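Local atomic coordinates of geranylgeranyl pyrophosphate synthetase (PDB entry 1WY0), a protein that probably builds geranylgeranyl diphosphate by adding isopentenyl diphosphate to shorter allylic diphosphates in an archaeon. Residues L157-K162 / I167-E172; K161-T166 / R261-F266; W217-D222 / K240-L245; H249-E252 / D258-R261. One frame throughout, in Å; residues are numbered along the deposited sequence.

Contact 1: L157-K162 / I167-E172; sequences LEFEKK and IEEYME
The turn that links two long helices of the all-helical polyprenyl synthase fold brings Phe159, near the C-terminal end of helix 132-159, against Glu169 in the first turn of helix 167-193. Phe159 opens a type I beta turn closed by Lys162, whose N bonds to Phe159 O. With CG beside its own backbone N (chi1 -77°), Phe159 carries its ring across to the second helix. Its CZ lies 3.8 Å from Glu169 O, which stands at the ring edge near the ring plane, and 4.0 Å from Glu169 CB. The Glu169 carboxylate is turned 69° from the ring as the two side chains slide past each other in opposite directions. Lys162 crosses Glu169 at about a right angle, and its NZ is 4.0 Å from Glu169 OE1, a long ion pair; the stronger partner of that ammonium is Thr164 O. Within segment 157-162, Lys161 NZ meets Glu158 OE2 at 3.2 Å on the syn side of the carboxylate. No hydrogen bond joins the two segments. Cohesion here therefore rests on the buried ring edge, with the charged pair at the solvent side probably adding only modest attraction.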
loop_
_atom_site.group_PDB
_atom_site.type_symbol
_atom_site.label_atom_id
_atom_site.label_comp_id
_atom_site.label_asym_id
_atom_site.label_seq_id
_atom_site.Cartn_x
_atom_site.Cartn_y
_atom_site.Cartn_z
ATOM N N LEU A 157 -10.051 13.846 2.184
ATOM C CA LEU A 157 -11.324 13.130 2.180
ATOM C C LEU A 157 -12.287 13.771 3.183
ATOM O O LEU A 157 -13.460 13.942 2.889
ATOM C CB LEU A 157 -11.136 11.657 2.549
ATOM C CG LEU A 157 -10.524 10.731 1.506
ATOM C CD1 LEU A 157 -10.424 9.322 2.074
ATOM C CD2 LEU A 157 -11.377 10.748 0.255
ATOM N N GLU A 158 -11.789 14.124 4.362
ATOM C CA GLU A 158 -12.639 14.742 5.384
ATOM C C GLU A 158 -13.308 16.016 4.875
ATOM O O GLU A 158 -14.434 16.317 5.251
ATOM C CB GLU A 158 -11.828 15.049 6.652
ATOM C CG GLU A 158 -11.422 13.802 7.451
ATOM C CD GLU A 158 -12.544 13.239 8.319
ATOM O OE1 GLU A 158 -12.667 13.671 9.487
ATOM O OE2 GLU A 158 -13.305 12.368 7.837
ATOM N N PHE A 159 -12.617 16.763 4.017
ATOM C CA PHE A 159 -13.165 17.996 3.454
ATOM C C PHE A 159 -14.552 17.767 2.853
ATOM O O PHE A 159 -15.425 18.624 2.876
ATOM C CB PHE A 159 -12.220 18.491 2.356
ATOM C CG PHE A 159 -11.005 19.148 2.944
ATOM C CD1 PHE A 159 -11.003 19.553 4.277
ATOM C CD2 PHE A 159 -9.908 19.395 2.138
ATOM C CE1 PHE A 159 -9.892 20.209 4.792
ATOM C CE2 PHE A 159 -8.801 20.050 2.661
ATOM C CZ PHE A 159 -8.785 20.460 3.988
ATOM N N GLU A 160 -14.738 16.569 2.263
ATOM C CA GLU A 160 -16.016 16.277 1.616
ATOM C C GLU A 160 -17.181 16.335 2.607
ATOM O O GLU A 160 -18.336 16.506 2.251
ATOM C CB GLU A 160 -15.939 14.877 1.001
ATOM C CG GLU A 160 -17.072 14.611 0.007
ATOM C CD GLU A 160 -17.093 13.138 -0.363
ATOM O OE1 GLU A 160 -16.060 12.619 -0.770
ATOM O OE2 GLU A 160 -18.154 12.523 -0.256
ATOM N N LYS A 161 -16.849 16.133 3.891
ATOM C CA LYS A 161 -17.836 16.111 4.964
ATOM C C LYS A 161 -18.354 17.515 5.284
ATOM O O LYS A 161 -19.008 17.750 6.291
ATOM C CB LYS A 161 -17.179 15.501 6.205
ATOM C CG LYS A 161 -17.609 14.049 6.434
ATOM C CD LYS A 161 -16.590 13.264 7.263
ATOM C CE LYS A 161 -17.195 12.703 8.554
ATOM N NZ LYS A 161 -16.180 11.947 9.285
ATOM N N LYS A 162 -17.941 18.496 4.463
ATOM C CA LYS A 162 -18.198 19.878 4.842
ATOM C C LYS A 162 -18.121 20.821 3.636
ATOM O O LYS A 162 -17.437 20.565 2.653
ATOM C CB LYS A 162 -17.142 20.270 5.880
ATOM C CG LYS A 162 -17.360 21.667 6.470
ATOM C CD LYS A 162 -16.288 22.030 7.503
ATOM C CE LYS A 162 -16.214 23.537 7.762
ATOM N NZ LYS A 162 -14.837 23.998 7.597
ATOM N N ILE A 167 -7.816 28.585 4.751
ATOM C CA ILE A 167 -6.558 28.599 4.032
ATOM C C ILE A 167 -5.599 27.670 4.755
ATOM O O ILE A 167 -4.821 26.956 4.129
ATOM C CB ILE A 167 -5.948 30.023 3.990
ATOM C CG1 ILE A 167 -6.759 30.918 3.042
ATOM C CG2 ILE A 167 -4.490 29.962 3.574
ATOM C CD1 ILE A 167 -6.332 32.384 3.074
ATOM N N GLU A 168 -5.663 27.688 6.082
ATOM C CA GLU A 168 -4.794 26.863 6.905
ATOM C C GLU A 168 -5.070 25.372 6.729
ATOM O O GLU A 168 -4.147 24.561 6.725
ATOM C CB GLU A 168 -4.976 27.224 8.377
ATOM C CG GLU A 168 -4.099 26.401 9.292
ATOM C CD GLU A 168 -4.525 26.502 10.728
ATOM O OE1 GLU A 168 -4.433 27.622 11.289
ATOM O OE2 GLU A 168 -4.962 25.461 11.286
ATOM N N GLU A 169 -6.342 25.015 6.621
ATOM C CA GLU A 169 -6.719 23.624 6.437
ATOM C C GLU A 169 -6.199 23.159 5.086
ATOM O O GLU A 169 -5.521 22.133 4.995
ATOM C CB GLU A 169 -8.237 23.471 6.504
ATOM C CG GLU A 169 -8.747 23.164 7.904
ATOM C CD GLU A 169 -10.258 23.276 8.030
ATOM O OE1 GLU A 169 -10.870 24.122 7.341
ATOM O OE2 GLU A 169 -10.835 22.515 8.835
ATOM N N TYR A 170 -6.497 23.932 4.045
ATOM C CA TYR A 170 -6.064 23.463 2.735
ATOM C C TYR A 170 -4.540 23.373 2.647
ATOM O O TYR A 170 -3.974 22.383 2.202
ATOM C CB TYR A 170 -6.588 24.439 1.680
ATOM C CG TYR A 170 -5.862 24.231 0.399
ATOM C CD1 TYR A 170 -6.297 23.254 -0.493
ATOM C CD2 TYR A 170 -4.743 25.002 0.086
ATOM C CE1 TYR A 170 -5.625 23.055 -1.690
ATOM C CE2 TYR A 170 -4.065 24.797 -1.107
ATOM C CZ TYR A 170 -4.499 23.825 -1.990
ATOM O OH TYR A 170 -3.835 23.619 -3.183
ATOM N N MET A 171 -3.771 24.348 3.123
ATOM C CA MET A 171 -2.316 24.255 3.082
ATOM C C MET A 171 -1.735 23.091 3.881
ATOM O O MET A 171 -0.689 22.560 3.528
ATOM C CB MET A 171 -1.681 25.564 3.570
ATOM C CG MET A 171 -1.779 26.727 2.598
ATOM S SD MET A 171 -1.378 26.314 0.890
ATOM C CE MET A 171 0.418 26.135 1.007
ATOM N N GLU A 172 -2.390 22.691 4.958
ATOM C CA GLU A 172 -1.860 21.585 5.741
ATOM C C GLU A 172 -2.075 20.281 4.962
ATOM O O GLU A 172 -1.273 19.354 5.036
ATOM C CB GLU A 172 -2.553 21.524 7.103
ATOM C CG GLU A 172 -2.102 20.367 7.966
ATOM C CD GLU A 172 -2.873 20.264 9.265
ATOM O OE1 GLU A 172 -4.086 20.547 9.246
ATOM O OE2 GLU A 172 -2.273 19.882 10.299
#

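Contact 2: K161-T166 / R261-F266; sequences KKSTVT and RFLKIF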
loop_
_atom_site.group_PDB
_atom_site.type_symbol
_atom_site.label_atom_id
_atom_site.label_comp_id
_atom_site.label_asym_id
_atom_site.label_seq_id
_atom_site.Cartn_x
_atom_site.Cartn_y
_atom_site.Cartn_z
ATOM N N LYS A 161 -16.849 16.133 3.891
ATOM C CA LYS A 161 -17.836 16.111 4.964
ATOM C C LYS A 161 -18.354 17.515 5.284
ATOM O O LYS A 161 -19.008 17.750 6.291
ATOM C CB LYS A 161 -17.179 15.501 6.205
ATOM C CG LYS A 161 -17.609 14.049 6.434
ATOM C CD LYS A 161 -16.590 13.264 7.263
ATOM C CE LYS A 161 -17.195 12.703 8.554
ATOM N NZ LYS A 161 -16.180 11.947 9.285
ATOM N N LYS A 162 -17.941 18.496 4.463
ATOM C CA LYS A 162 -18.198 19.878 4.842
ATOM C C LYS A 162 -18.121 20.821 3.636
ATOM O O LYS A 162 -17.437 20.565 2.653
ATOM C CB LYS A 162 -17.142 20.270 5.880
ATOM C CG LYS A 162 -17.360 21.667 6.470
ATOM C CD LYS A 162 -16.288 22.030 7.503
ATOM C CE LYS A 162 -16.214 23.537 7.762
ATOM N NZ LYS A 162 -14.837 23.998 7.597
ATOM N N SER A 163 -18.833 21.943 3.679
ATOM C CA SER A 163 -18.850 22.871 2.556
ATOM C C SER A 163 -17.668 23.833 2.447
ATOM O O SER A 163 -17.174 24.058 1.343
ATOM C CB SER A 163 -20.146 23.676 2.561
ATOM O OG SER A 163 -21.268 22.834 2.380
ATOM N N THR A 164 -17.213 24.395 3.567
ATOM C CA THR A 164 -16.096 25.344 3.539
ATOM C C THR A 164 -14.831 24.844 4.228
ATOM O O THR A 164 -14.881 23.933 5.051
ATOM C CB THR A 164 -16.485 26.716 4.187
ATOM O OG1 THR A 164 -16.654 26.561 5.606
ATOM C CG2 THR A 164 -17.786 27.244 3.591
ATOM N N VAL A 165 -13.695 25.445 3.877
ATOM C CA VAL A 165 -12.396 25.099 4.455
ATOM C C VAL A 165 -11.636 26.396 4.643
ATOM O O VAL A 165 -11.980 27.402 4.039
ATOM C CB VAL A 165 -11.529 24.202 3.518
ATOM C CG1 VAL A 165 -12.121 22.809 3.404
ATOM C CG2 VAL A 165 -11.414 24.851 2.153
ATOM N N THR A 166 -10.594 26.364 5.463
ATOM C CA THR A 166 -9.784 27.549 5.712
ATOM C C THR A 166 -8.483 27.452 4.934
ATOM O O THR A 166 -8.089 26.371 4.501
ATOM C CB THR A 166 -9.438 27.694 7.213
ATOM O OG1 THR A 166 -8.417 26.750 7.568
ATOM C CG2 THR A 166 -10.682 27.449 8.066
ATOM N N ARG A 261 -24.463 32.106 -2.163
ATOM C CA ARG A 261 -24.750 31.916 -3.581
ATOM C C ARG A 261 -23.695 31.017 -4.240
ATOM O O ARG A 261 -23.975 30.144 -5.055
ATOM C CB ARG A 261 -24.761 33.300 -4.232
ATOM C CG ARG A 261 -25.063 33.253 -5.728
ATOM C CD ARG A 261 -26.252 32.347 -6.054
ATOM N NE ARG A 261 -26.593 32.441 -7.475
ATOM C CZ ARG A 261 -27.397 31.495 -7.983
ATOM N NH1 ARG A 261 -27.864 30.535 -7.204
ATOM N NH2 ARG A 261 -27.698 31.516 -9.282
ATOM N N PHE A 262 -22.431 31.281 -3.869
ATOM C CA PHE A 262 -21.340 30.463 -4.376
ATOM C C PHE A 262 -21.554 28.979 -4.050
ATOM O O PHE A 262 -21.231 28.082 -4.818
ATOM C CB PHE A 262 -20.058 30.959 -3.712
ATOM C CG PHE A 262 -18.884 30.196 -4.247
ATOM C CD1 PHE A 262 -18.381 30.507 -5.505
ATOM C CD2 PHE A 262 -18.260 29.246 -3.457
ATOM C CE1 PHE A 262 -17.241 29.868 -5.968
ATOM C CE2 PHE A 262 -17.117 28.610 -3.928
ATOM C CZ PHE A 262 -16.604 28.918 -5.181
ATOM N N LEU A 263 -22.090 28.738 -2.837
ATOM C CA LEU A 263 -22.275 27.359 -2.398
ATOM C C LEU A 263 -23.393 26.645 -3.162
ATOM O O LEU A 263 -23.388 25.434 -3.345
ATOM C CB LEU A 263 -22.571 27.363 -0.898
ATOM C CG LEU A 263 -21.302 27.221 -0.056
ATOM C CD1 LEU A 263 -21.606 27.035 1.432
ATOM C CD2 LEU A 263 -20.445 26.024 -0.469
ATOM N N LYS A 264 -24.404 27.423 -3.581
ATOM C CA LYS A 264 -25.438 26.821 -4.406
ATOM C C LYS A 264 -24.837 26.263 -5.701
ATOM O O LYS A 264 -25.108 25.145 -6.121
ATOM C CB LYS A 264 -26.486 27.884 -4.727
ATOM C CG LYS A 264 -27.556 27.994 -3.637
ATOM C CD LYS A 264 -28.832 28.660 -4.146
ATOM C CE LYS A 264 -28.952 30.114 -3.677
ATOM N NZ LYS A 264 -29.771 30.865 -4.622
ATOM N N ILE A 265 -24.006 27.106 -6.346
ATOM C CA ILE A 265 -23.463 26.729 -7.648
ATOM C C ILE A 265 -22.046 26.152 -7.557
ATOM O O ILE A 265 -21.244 26.257 -8.477
ATOM C CB ILE A 265 -23.449 27.974 -8.538
ATOM C CG1 ILE A 265 -22.630 29.082 -7.873
ATOM C CG2 ILE A 265 -24.883 28.497 -8.731
ATOM C CD1 ILE A 265 -22.642 30.377 -8.682
ATOM N N PHE A 266 -21.733 25.551 -6.390
ATOM C CA PHE A 266 -20.424 24.957 -6.148
ATOM C C PHE A 266 -20.523 23.442 -5.956
ATOM O O PHE A 266 -21.226 22.945 -5.086
ATOM C CB PHE A 266 -19.830 25.603 -4.897
ATOM C CG PHE A 266 -18.428 25.113 -4.689
ATOM C CD1 PHE A 266 -17.480 25.298 -5.689
ATOM C CD2 PHE A 266 -18.084 24.480 -3.506
ATOM C CE1 PHE A 266 -16.182 24.846 -5.499
ATOM C CE2 PHE A 266 -16.779 24.031 -3.323
ATOM C CZ PHE A 266 -15.824 24.212 -4.316
#
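Ser163 and Leu263 make most of the apolar contact where the loop between helices 132-159 and 167-193 meets helix 256-264, almost a hundred residues on. The branched end of Leu263 straddles the serine: its CD1 lies 3.8 Å from Ser163 CB and its CD2 is equally near that carbon. The serine thus offers its methylene rather than its hydroxyl as the nearest atom, OG being held beside the backbone N of Ser163 (chi1 -63°). Thr164 adds a looser touch, its CG2 lying 4.4 Å from Leu263 CD1. On the same loop Thr164 also leans on Phe251 of helix 245-253, so that Phe251 touches both Thr164 and Leu263.

Polar interactions run within each side and do not bridge the two. Lys162 reaches forward along the loop, bending only at chi4, to give NZ to Thr164 O, from above the carbonyl plane and 48° out of it; the modelled separation is so short that its exact length is doubtful. Thr166 is the N-cap of helix 167-193, its OG1 taking the N-H of Glu169. On the other side, Arg261 sends its guanidinium to Glu289 of helix 283-296, while Ile265 CG2 lies over one face of that group, toward its rim.

With neither hydrogen bond nor ion pair between the segments, this surface contact probably depends on dispersion and the hydrophobic effect, which impose little directional constraint.

Contact 3: W217-D222 / K240-L245; sequences WDDVLD and KGKKTL
Asp219, on helix 197-224, and Thr244, in the irregular segment 240-245, bring their CA atoms to 6.6 Å, after the chain has left helix 236-240 through a Schellman motif with Gly241, of positive phi, as its C-prime residue. Asp219 belongs to the DDVLD sequence, the second aspartate-rich motif of polyprenyl synthases, which in relatives serves magnesium-diphosphate binding. Its two carboxylate oxygens have separate tasks. OD1 receives Lys242 NZ at 2.8 Å, on the syn side and 25° out of the carboxylate plane, and also bonds to Gln215 NE2. Lys242 reaches it with an extended chain that starts anti to the backbone N (chi1 -170°) and crosses the aspartate at about a right angle. OD2 lies 3.3 Å from Thr244 CB and accepts from a water at 2.7 Å, which in turn takes the N-H of Leu245. Substituting an alanine for Asp219 would probably leave the Lys242 ammonium without its counter-charge and the water without one of its partners. Thr244 is the N-cap of helix 245-253, its OG1 bonding to Val247 N. Around this buried site, Tyr170 of helix 167-193 packs on both Asp219 and Leu245, while helix 299-315 covers Val220 and Leu245.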
loop_
_atom_site.group_PDB
_atom_site.type_symbol
_atom_site.label_atom_id
_atom_site.label_comp_id
_atom_site.label_asym_id
_atom_site.label_seq_id
_atom_site.Cartn_x
_atom_site.Cartn_y
_atom_site.Cartn_z
ATOM N N TRP A 217 -0.820 26.292 -8.813
ATOM C CA TRP A 217 -0.839 26.886 -10.143
ATOM C C TRP A 217 -1.776 26.111 -11.076
ATOM O O TRP A 217 -2.392 26.694 -11.974
ATOM C CB TRP A 217 0.581 26.924 -10.724
ATOM C CG TRP A 217 0.688 27.740 -11.977
ATOM C CD1 TRP A 217 0.853 27.279 -13.253
ATOM C CD2 TRP A 217 0.629 29.169 -12.071
ATOM N NE1 TRP A 217 0.901 28.336 -14.139
ATOM C CE2 TRP A 217 0.765 29.506 -13.437
ATOM C CE3 TRP A 217 0.473 30.198 -11.132
ATOM C CZ2 TRP A 217 0.752 30.832 -13.889
ATOM C CZ3 TRP A 217 0.462 31.520 -11.580
ATOM C CH2 TRP A 217 0.600 31.823 -12.951
ATOM N N ASP A 218 -1.882 24.801 -10.873
ATOM C CA ASP A 218 -2.779 23.992 -11.694
ATOM C C ASP A 218 -4.209 24.399 -11.411
ATOM O O ASP A 218 -5.014 24.532 -12.333
ATOM C CB ASP A 218 -2.612 22.499 -11.397
ATOM C CG ASP A 218 -1.485 21.885 -12.183
ATOM O OD1 ASP A 218 -0.847 22.625 -12.965
ATOM O OD2 ASP A 218 -1.238 20.669 -12.027
ATOM N N ASP A 219 -4.526 24.589 -10.133
ATOM C CA ASP A 219 -5.867 25.000 -9.753
ATOM C C ASP A 219 -6.185 26.367 -10.341
ATOM O O ASP A 219 -7.317 26.622 -10.743
ATOM C CB ASP A 219 -6.007 25.020 -8.229
ATOM C CG ASP A 219 -5.874 23.628 -7.617
ATOM O OD1 ASP A 219 -5.940 22.648 -8.386
ATOM O OD2 ASP A 219 -5.717 23.510 -6.380
ATOM N N VAL A 220 -5.178 27.237 -10.402
ATOM C CA VAL A 220 -5.340 28.580 -10.959
ATOM C C VAL A 220 -5.645 28.501 -12.451
ATOM O O VAL A 220 -6.560 29.149 -12.943
ATOM C CB VAL A 220 -4.052 29.428 -10.796
ATOM C CG1 VAL A 220 -4.117 30.645 -11.713
ATOM C CG2 VAL A 220 -3.888 29.872 -9.341
ATOM N N LEU A 221 -4.847 27.713 -13.160
ATOM C CA LEU A 221 -5.006 27.507 -14.594
ATOM C C LEU A 221 -6.377 26.923 -14.934
ATOM O O LEU A 221 -6.983 27.222 -15.953
ATOM C CB LEU A 221 -3.912 26.550 -15.068
ATOM C CG LEU A 221 -2.570 27.250 -15.279
ATOM C CD1 LEU A 221 -1.499 26.311 -15.837
ATOM C CD2 LEU A 221 -2.662 28.423 -16.253
ATOM N N ASP A 222 -6.844 26.023 -14.051
ATOM C CA ASP A 222 -8.115 25.359 -14.305
ATOM C C ASP A 222 -9.275 26.350 -14.406
ATOM O O ASP A 222 -10.332 26.062 -14.955
ATOM C CB ASP A 222 -8.371 24.363 -13.175
ATOM C CG ASP A 222 -9.602 23.539 -13.511
ATOM O OD1 ASP A 222 -9.458 22.581 -14.271
ATOM O OD2 ASP A 222 -10.683 23.871 -13.029
ATOM N N LYS A 240 -16.658 20.462 -9.737
ATOM C CA LYS A 240 -16.239 19.345 -8.902
ATOM C C LYS A 240 -16.418 19.654 -7.415
ATOM O O LYS A 240 -16.441 18.774 -6.562
ATOM C CB LYS A 240 -14.761 19.076 -9.182
ATOM C CG LYS A 240 -14.548 17.837 -10.051
ATOM C CD LYS A 240 -13.341 17.991 -10.980
ATOM C CE LYS A 240 -12.012 17.752 -10.254
ATOM N NZ LYS A 240 -10.929 18.405 -10.988
ATOM N N GLY A 241 -16.511 20.958 -7.113
ATOM C CA GLY A 241 -16.466 21.352 -5.717
ATOM C C GLY A 241 -15.120 20.965 -5.105
ATOM O O GLY A 241 -15.038 20.439 -4.002
ATOM N N LYS A 242 -14.020 21.204 -5.806
ATOM C CA LYS A 242 -12.707 20.847 -5.287
ATOM C C LYS A 242 -12.182 21.925 -4.345
ATOM O O LYS A 242 -12.298 23.108 -4.637
ATOM C CB LYS A 242 -11.729 20.667 -6.447
ATOM C CG LYS A 242 -10.403 20.072 -6.062
ATOM C CD LYS A 242 -9.365 20.348 -7.150
ATOM C CE LYS A 242 -8.072 19.626 -6.870
ATOM N NZ LYS A 242 -7.016 20.076 -7.823
ATOM N N LYS A 243 -11.608 21.507 -3.216
ATOM C CA LYS A 243 -11.054 22.445 -2.246
ATOM C C LYS A 243 -9.647 22.862 -2.650
ATOM O O LYS A 243 -8.694 22.099 -2.511
ATOM C CB LYS A 243 -11.007 21.822 -0.848
ATOM C CG LYS A 243 -12.244 22.063 -0.003
ATOM C CD LYS A 243 -13.429 21.259 -0.489
ATOM C CE LYS A 243 -14.650 21.540 0.359
ATOM N NZ LYS A 243 -15.772 20.654 -0.015
ATOM N N THR A 244 -9.528 24.075 -3.169
ATOM C CA THR A 244 -8.241 24.612 -3.590
ATOM C C THR A 244 -7.924 25.819 -2.708
ATOM O O THR A 244 -8.739 26.212 -1.879
ATOM C CB THR A 244 -8.299 25.078 -5.046
ATOM O OG1 THR A 244 -9.003 26.325 -5.113
ATOM C CG2 THR A 244 -9.028 24.045 -5.905
ATOM N N LEU A 245 -6.745 26.407 -2.886
ATOM C CA LEU A 245 -6.364 27.583 -2.104
ATOM C C LEU A 245 -7.220 28.776 -2.501
ATOM O O LEU A 245 -7.452 29.674 -1.696
ATOM C CB LEU A 245 -4.891 27.924 -2.330
ATOM C CG LEU A 245 -4.422 29.231 -1.688
ATOM C CD1 LEU A 245 -4.824 29.281 -0.221
ATOM C CD2 LEU A 245 -2.915 29.347 -1.846
HETATM O O HOH W 1 -5.012 25.470 -4.698
#

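Contact 4: H249-E252 / D258-R261; sequences HFFE and DKQR
Phe250 and Phe251 leave helix 245-253 in different directions, and each finds its own part of helix 256-264. Phe250, with CG anti to its backbone N (chi1 167°), comes end-on to the second helix: CZ lies 4.0 Å from Asp258 O, which stands at the ring edge near the ring plane, and 4.4 Å from Asp258 CB. Phe251 CE1 is also at the edge of the Phe250 ring, so the two neighbouring aromatics are in touch as well. Across from Phe251 runs Lys259, whose chain bends at three successive torsions. This path brings the outer methylenes to Phe251, with CE 3.4 Å from Phe251 O and CD 4.3 Å from Phe251 CD1, where it approaches the ring obliquely. The lysine thus contributes hydrocarbon here, while its ammonium turns to Glu256 in a salt bridge. Asp258 likewise directs its carboxylate outside the pair, to Lys296 and Tyr297. Phe262, one turn on from Asp258, meets both phenylalanine rings, its plane at about 45° to that of Phe250 and about 80° to that of Phe251. Helix 283-296 adds Leu293 and Leu294 against Phe250. Together they form a buried aromatic cluster, edged by lysine methylenes, that joins the consecutive short helices 245-253 and 256-264, downstream of the second aspartate-rich motif in the all-helical polyprenyl synthase fold.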
loop_
_atom_site.group_PDB
_atom_site.type_symbol
_atom_site.label_atom_id
_atom_site.label_comp_id
_atom_site.label_asym_id
_atom_site.label_seq_id
_atom_site.Cartn_x
_atom_site.Cartn_y
_atom_site.Cartn_z
ATOM N N HIS A 249 -9.454 30.911 0.133
ATOM C CA HIS A 249 -9.322 32.356 0.278
ATOM C C HIS A 249 -10.688 33.009 0.141
ATOM O O HIS A 249 -11.021 33.930 0.879
ATOM C CB HIS A 249 -8.393 32.932 -0.788
ATOM C CG HIS A 249 -8.290 34.427 -0.750
ATOM N ND1 HIS A 249 -9.175 35.254 -1.409
ATOM C CD2 HIS A 249 -7.380 35.242 -0.169
ATOM C CE1 HIS A 249 -8.815 36.513 -1.237
ATOM N NE2 HIS A 249 -7.726 36.532 -0.489
ATOM N N PHE A 250 -11.483 32.536 -0.807
ATOM C CA PHE A 250 -12.805 33.127 -1.020
ATOM C C PHE A 250 -13.724 32.962 0.197
ATOM O O PHE A 250 -14.403 33.883 0.637
ATOM C CB PHE A 250 -13.444 32.466 -2.241
ATOM C CG PHE A 250 -14.904 32.811 -2.289
ATOM C CD1 PHE A 250 -15.841 31.901 -1.819
ATOM C CD2 PHE A 250 -15.312 34.017 -2.833
ATOM C CE1 PHE A 250 -17.194 32.199 -1.896
ATOM C CE2 PHE A 250 -16.671 34.312 -2.907
ATOM C CZ PHE A 250 -17.615 33.407 -2.438
ATOM N N PHE A 251 -13.769 31.721 0.724
ATOM C CA PHE A 251 -14.594 31.468 1.906
ATOM C C PHE A 251 -14.130 32.296 3.112
ATOM O O PHE A 251 -14.904 32.665 3.987
ATOM C CB PHE A 251 -14.523 29.976 2.247
ATOM C CG PHE A 251 -15.432 29.201 1.336
ATOM C CD1 PHE A 251 -16.594 29.788 0.852
ATOM C CD2 PHE A 251 -15.117 27.894 1.000
ATOM C CE1 PHE A 251 -17.441 29.065 0.023
ATOM C CE2 PHE A 251 -15.971 27.176 0.168
ATOM C CZ PHE A 251 -17.133 27.757 -0.322
ATOM N N GLU A 252 -12.809 32.558 3.159
ATOM C CA GLU A 252 -12.290 33.352 4.270
ATOM C C GLU A 252 -12.652 34.842 4.154
ATOM O O GLU A 252 -12.740 35.567 5.136
ATOM C CB GLU A 252 -10.771 33.184 4.347
ATOM C CG GLU A 252 -10.270 33.265 5.793
ATOM C CD GLU A 252 -8.979 32.494 5.942
ATOM O OE1 GLU A 252 -9.016 31.273 5.880
ATOM O OE2 GLU A 252 -7.945 33.126 6.178
ATOM N N ASP A 258 -22.587 36.393 -0.701
ATOM C CA ASP A 258 -21.782 35.787 -1.741
ATOM C C ASP A 258 -21.442 34.331 -1.452
ATOM O O ASP A 258 -21.574 33.487 -2.336
ATOM C CB ASP A 258 -20.527 36.628 -1.980
ATOM C CG ASP A 258 -20.861 38.031 -2.494
ATOM O OD1 ASP A 258 -21.908 38.178 -3.148
ATOM O OD2 ASP A 258 -20.081 38.978 -2.258
ATOM N N LYS A 259 -21.036 34.032 -0.219
ATOM C CA LYS A 259 -20.752 32.690 0.283
ATOM C C LYS A 259 -21.865 31.698 -0.070
ATOM O O LYS A 259 -21.624 30.598 -0.548
ATOM C CB LYS A 259 -20.589 32.773 1.801
ATOM C CG LYS A 259 -19.147 33.070 2.217
ATOM C CD LYS A 259 -18.769 32.380 3.529
ATOM C CE LYS A 259 -18.141 33.345 4.541
ATOM N NZ LYS A 259 -19.160 33.802 5.484
ATOM N N GLN A 260 -23.075 32.127 0.281
ATOM C CA GLN A 260 -24.267 31.291 0.117
ATOM C C GLN A 260 -24.635 31.076 -1.348
ATOM O O GLN A 260 -25.083 30.004 -1.733
ATOM C CB GLN A 260 -25.460 31.913 0.847
ATOM C CG GLN A 260 -25.225 32.154 2.330
ATOM C CD GLN A 260 -24.774 30.901 3.050
ATOM O OE1 GLN A 260 -25.479 29.888 3.056
ATOM N NE2 GLN A 260 -23.592 30.959 3.661
ATOM N N ARG A 261 -24.463 32.106 -2.163
ATOM C CA ARG A 261 -24.750 31.916 -3.581
ATOM C C ARG A 261 -23.695 31.017 -4.240
ATOM O O ARG A 261 -23.975 30.144 -5.055
ATOM C CB ARG A 261 -24.761 33.300 -4.232
ATOM C CG ARG A 261 -25.063 33.253 -5.728
ATOM C CD ARG A 261 -26.252 32.347 -6.054
ATOM N NE ARG A 261 -26.593 32.441 -7.475
ATOM C CZ ARG A 261 -27.397 31.495 -7.983
ATOM N NH1 ARG A 261 -27.864 30.535 -7.204
ATOM N NH2 ARG A 261 -27.698 31.516 -9.282
#

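How the contacts relate
All four contacts lie on one side of the chain's centre, within the polyprenyl synthetase region. Contact 1 comes first along the chain; contact 2 starts from the same loop, shares Lys161 and Lys162 with it, and closes on helix 256-264 so that contact 3 is nested inside. Contact 4 then ends on that same helix, sharing Arg261. The centres of contacts 2 and 4 are about 8 Å apart, those of the other pairs about 12 to 15 Å. Lys162 O, 3.1 Å from Lys243 NZ and probably hydrogen-bonded to it, ties the loop of contacts 1 and 2 to contact 3. The helix carrying the second aspartate-rich motif is joined, through segment 240-245 and helix 245-253, to helix 256-264 farther from the chain's centre.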